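Local structure of uncharacterized conserved (Bdellovibrio bacteriovorus, 7O21) at residues Y93-L99 against L112-Y118. The protein probably acts as a YkuD-family LD-carboxypeptidase that edits peptidoglycan in the predator's cell wall and so generates cell curvature. Coordinates in Å, arbitrary orientation, origin at the centre of the assembly. Numbering follows the deposited sequence.
Sequences YFLQERL and LAFTTNY
Start at the regular end: segment 93-99 runs antiparallel to 113-116, 131° between N-to-C directions, axes 4.4 Å apart at closest. Leu-99 and Ala-113 form an antiparallel hydrogen-bonded pair, Leu-99 N to Ala-113 O 2.8 Å and Ala-113 N to Leu-99 O 2.9 Å. Arg-98 and Phe-114 follow as a non-hydrogen-bonded pair, Arg-98 CB 3.8 Å from Phe-114 CE2. Next comes a beta bulge with classic-type backbone angles: Gln-96, phi/psi -110/-57, and Glu-97 both lie opposite Thr-115. Gln-96 N donates to Thr-115 O (2.8 Å) and Thr-115 N to Glu-97 O (2.9 Å); Thr-115 OG1 (p rotamer), not Thr-115 O, takes Glu-97 N (2.9 Å). A water 2.8 Å from that OG1 donates weakly to Glu-97 OE2 (2.9 Å). These strands are neighbours in the YkuD catalytic barrel, where strand 134-136 flanks 113-116 and its His-136, the predicted proton donor/acceptor, touches Ala-113. Past the bulge, Asn-117 replaces a strand carbonyl: Phe-94 N donates to its OD1 at 2.8 Å, while Asn-117 N returns a weak 3.2 Å bond to Phe-94 O. Thr-116 OG1 takes Tyr-118 N (3.1 Å) in an ST turn and bonds Ile-133 O; Tyr-93 OH pairs with Asp-123, Tyr-118 OH with Gly-130 N.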
loop_
_atom_site.group_PDB
_atom_site.type_symbol
_atom_site.label_atom_id
_atom_site.label_comp_id
_atom_site.label_asym_id
_atom_site.label_seq_id
_atom_site.Cartn_x
_atom_site.Cartn_y
_atom_site.Cartn_z
ATOM N N TYR A 93 9.487 9.044 -5.410
ATOM C CA TYR A 93 8.993 8.155 -4.365
ATOM C C TYR A 93 8.749 8.914 -3.068
ATOM O O TYR A 93 9.034 10.101 -2.941
ATOM C CB TYR A 93 9.985 7.002 -4.129
ATOM C CG TYR A 93 10.171 6.230 -5.404
ATOM C CD1 TYR A 93 9.156 5.413 -5.887
ATOM C CD2 TYR A 93 11.309 6.396 -6.177
ATOM C CE1 TYR A 93 9.290 4.754 -7.079
ATOM C CE2 TYR A 93 11.451 5.728 -7.380
ATOM C CZ TYR A 93 10.435 4.912 -7.821
ATOM O OH TYR A 93 10.558 4.258 -9.029
ATOM N N PHE A 94 8.148 8.225 -2.105
ATOM C CA PHE A 94 7.853 8.753 -0.749
ATOM C C PHE A 94 8.378 7.715 0.255
ATOM O O PHE A 94 8.305 6.535 -0.021
ATOM C CB PHE A 94 6.343 8.994 -0.563
ATOM C CG PHE A 94 5.751 10.146 -1.351
ATOM C CD1 PHE A 94 5.440 10.021 -2.697
ATOM C CD2 PHE A 94 5.524 11.381 -0.757
ATOM C CE1 PHE A 94 4.940 11.100 -3.415
ATOM C CE2 PHE A 94 5.023 12.451 -1.477
ATOM C CZ PHE A 94 4.721 12.298 -2.803
ATOM N N LEU A 95 8.956 8.162 1.356
ATOM C CA LEU A 95 9.436 7.263 2.399
ATOM C C LEU A 95 8.283 6.842 3.302
ATOM O O LEU A 95 7.476 7.680 3.720
ATOM C CB LEU A 95 10.526 7.957 3.207
ATOM C CG LEU A 95 11.723 8.318 2.312
ATOM C CD1 LEU A 95 12.534 9.447 2.914
ATOM C CD2 LEU A 95 12.579 7.083 2.045
ATOM N N GLN A 96 8.220 5.551 3.597
ATOM C CA GLN A 96 7.043 4.987 4.297
ATOM C C GLN A 96 7.299 4.541 5.738
ATOM O O GLN A 96 6.498 4.888 6.561
ATOM C CB GLN A 96 6.519 3.811 3.477
ATOM C CG GLN A 96 6.046 4.178 2.080
ATOM C CD GLN A 96 5.241 3.080 1.432
ATOM O OE1 GLN A 96 5.704 1.966 1.253
ATOM N NE2 GLN A 96 3.998 3.377 1.102
ATOM N N GLU A 97 8.246 3.640 5.969
ATOM C CA GLU A 97 8.463 3.089 7.297
ATOM C C GLU A 97 9.929 3.199 7.678
ATOM O O GLU A 97 10.813 3.200 6.821
ATOM C CB GLU A 97 8.107 1.595 7.341
ATOM C CG GLU A 97 6.655 1.263 7.036
ATOM C CD GLU A 97 6.409 -0.239 6.977
ATOM O OE1 GLU A 97 7.057 -0.987 7.736
ATOM O OE2 GLU A 97 5.581 -0.669 6.149
ATOM N N ARG A 98 10.172 3.273 8.980
ATOM C CA ARG A 98 11.512 3.308 9.544
ATOM C C ARG A 98 11.788 1.971 10.223
ATOM O O ARG A 98 10.965 1.477 11.004
ATOM C CB ARG A 98 11.611 4.458 10.546
ATOM C CG ARG A 98 12.931 4.585 11.293
ATOM C CD ARG A 98 12.843 5.733 12.298
ATOM N NE ARG A 98 13.896 5.661 13.309
ATOM C CZ ARG A 98 14.475 6.722 13.862
ATOM N NH1 ARG A 98 14.104 7.945 13.505
ATOM N NH2 ARG A 98 15.425 6.564 14.775
ATOM N N LEU A 99 12.937 1.385 9.909
ATOM C CA LEU A 99 13.328 0.078 10.412
ATOM C C LEU A 99 14.712 0.172 11.035
ATOM O O LEU A 99 15.573 0.927 10.570
ATOM C CB LEU A 99 13.392 -0.942 9.270
ATOM C CG LEU A 99 12.119 -1.116 8.447
ATOM C CD1 LEU A 99 12.379 -1.954 7.205
ATOM C CD2 LEU A 99 11.069 -1.762 9.317
ATOM N N LEU A 112 19.924 2.117 10.264
ATOM C CA LEU A 112 18.545 2.491 9.995
ATOM C C LEU A 112 18.254 2.234 8.530
ATOM O O LEU A 112 19.135 2.347 7.682
ATOM C CB LEU A 112 18.308 3.984 10.261
ATOM C CG LEU A 112 18.065 4.544 11.660
ATOM C CD1 LEU A 112 17.791 6.042 11.552
ATOM C CD2 LEU A 112 16.903 3.849 12.337
ATOM N N ALA A 113 16.989 1.947 8.237
ATOM C CA ALA A 113 16.512 1.892 6.863
ATOM C C ALA A 113 15.162 2.573 6.799
ATOM O O ALA A 113 14.376 2.511 7.746
ATOM C CB ALA A 113 16.349 0.459 6.338
ATOM N N PHE A 114 14.891 3.210 5.666
ATOM C CA PHE A 114 13.580 3.767 5.380
ATOM C C PHE A 114 13.066 3.125 4.106
ATOM O O PHE A 114 13.771 3.104 3.094
ATOM C CB PHE A 114 13.665 5.281 5.202
ATOM C CG PHE A 114 14.021 6.006 6.459
ATOM C CD1 PHE A 114 15.356 6.241 6.780
ATOM C CD2 PHE A 114 13.031 6.440 7.337
ATOM C CE1 PHE A 114 15.696 6.896 7.946
ATOM C CE2 PHE A 114 13.372 7.097 8.515
ATOM C CZ PHE A 114 14.709 7.324 8.817
ATOM N N THR A 115 11.852 2.578 4.168
ATOM C CA THR A 115 11.286 1.957 2.984
ATOM C C THR A 115 10.666 3.025 2.095
ATOM O O THR A 115 10.375 4.142 2.536
ATOM C CB THR A 115 10.217 0.944 3.390
ATOM O OG1 THR A 115 9.102 1.646 3.973
ATOM C CG2 THR A 115 10.779 -0.057 4.411
ATOM N N THR A 116 10.431 2.656 0.844
ATOM C CA THR A 116 9.761 3.540 -0.105
ATOM C C THR A 116 8.456 2.914 -0.591
ATOM O O THR A 116 8.092 1.781 -0.233
ATOM C CB THR A 116 10.648 3.836 -1.317
ATOM O OG1 THR A 116 10.746 2.663 -2.147
ATOM C CG2 THR A 116 12.050 4.331 -0.904
ATOM N N ASN A 117 7.741 3.668 -1.423
ATOM C CA ASN A 117 6.555 3.163 -2.098
ATOM C C ASN A 117 6.874 2.560 -3.460
ATOM O O ASN A 117 5.953 2.351 -4.256
ATOM C CB ASN A 117 5.485 4.256 -2.216
ATOM C CG ASN A 117 5.919 5.402 -3.117
ATOM O OD1 ASN A 117 7.064 5.797 -3.109
ATOM N ND2 ASN A 117 4.987 5.914 -3.929
ATOM N N TYR A 118 8.140 2.287 -3.762
ATOM C CA TYR A 118 8.444 1.604 -5.011
ATOM C C TYR A 118 7.819 0.213 -4.999
ATOM O O TYR A 118 7.950 -0.515 -4.008
ATOM C CB TYR A 118 9.955 1.457 -5.221
ATOM C CG TYR A 118 10.271 0.645 -6.462
ATOM C CD1 TYR A 118 10.403 1.263 -7.695
ATOM C CD2 TYR A 118 10.401 -0.741 -6.404
ATOM C CE1 TYR A 118 10.667 0.529 -8.845
ATOM C CE2 TYR A 118 10.666 -1.478 -7.545
ATOM C CZ TYR A 118 10.801 -0.835 -8.758
ATOM O OH TYR A 118 11.061 -1.548 -9.909
HETATM O O HOH W 1 6.945 -0.050 3.654
#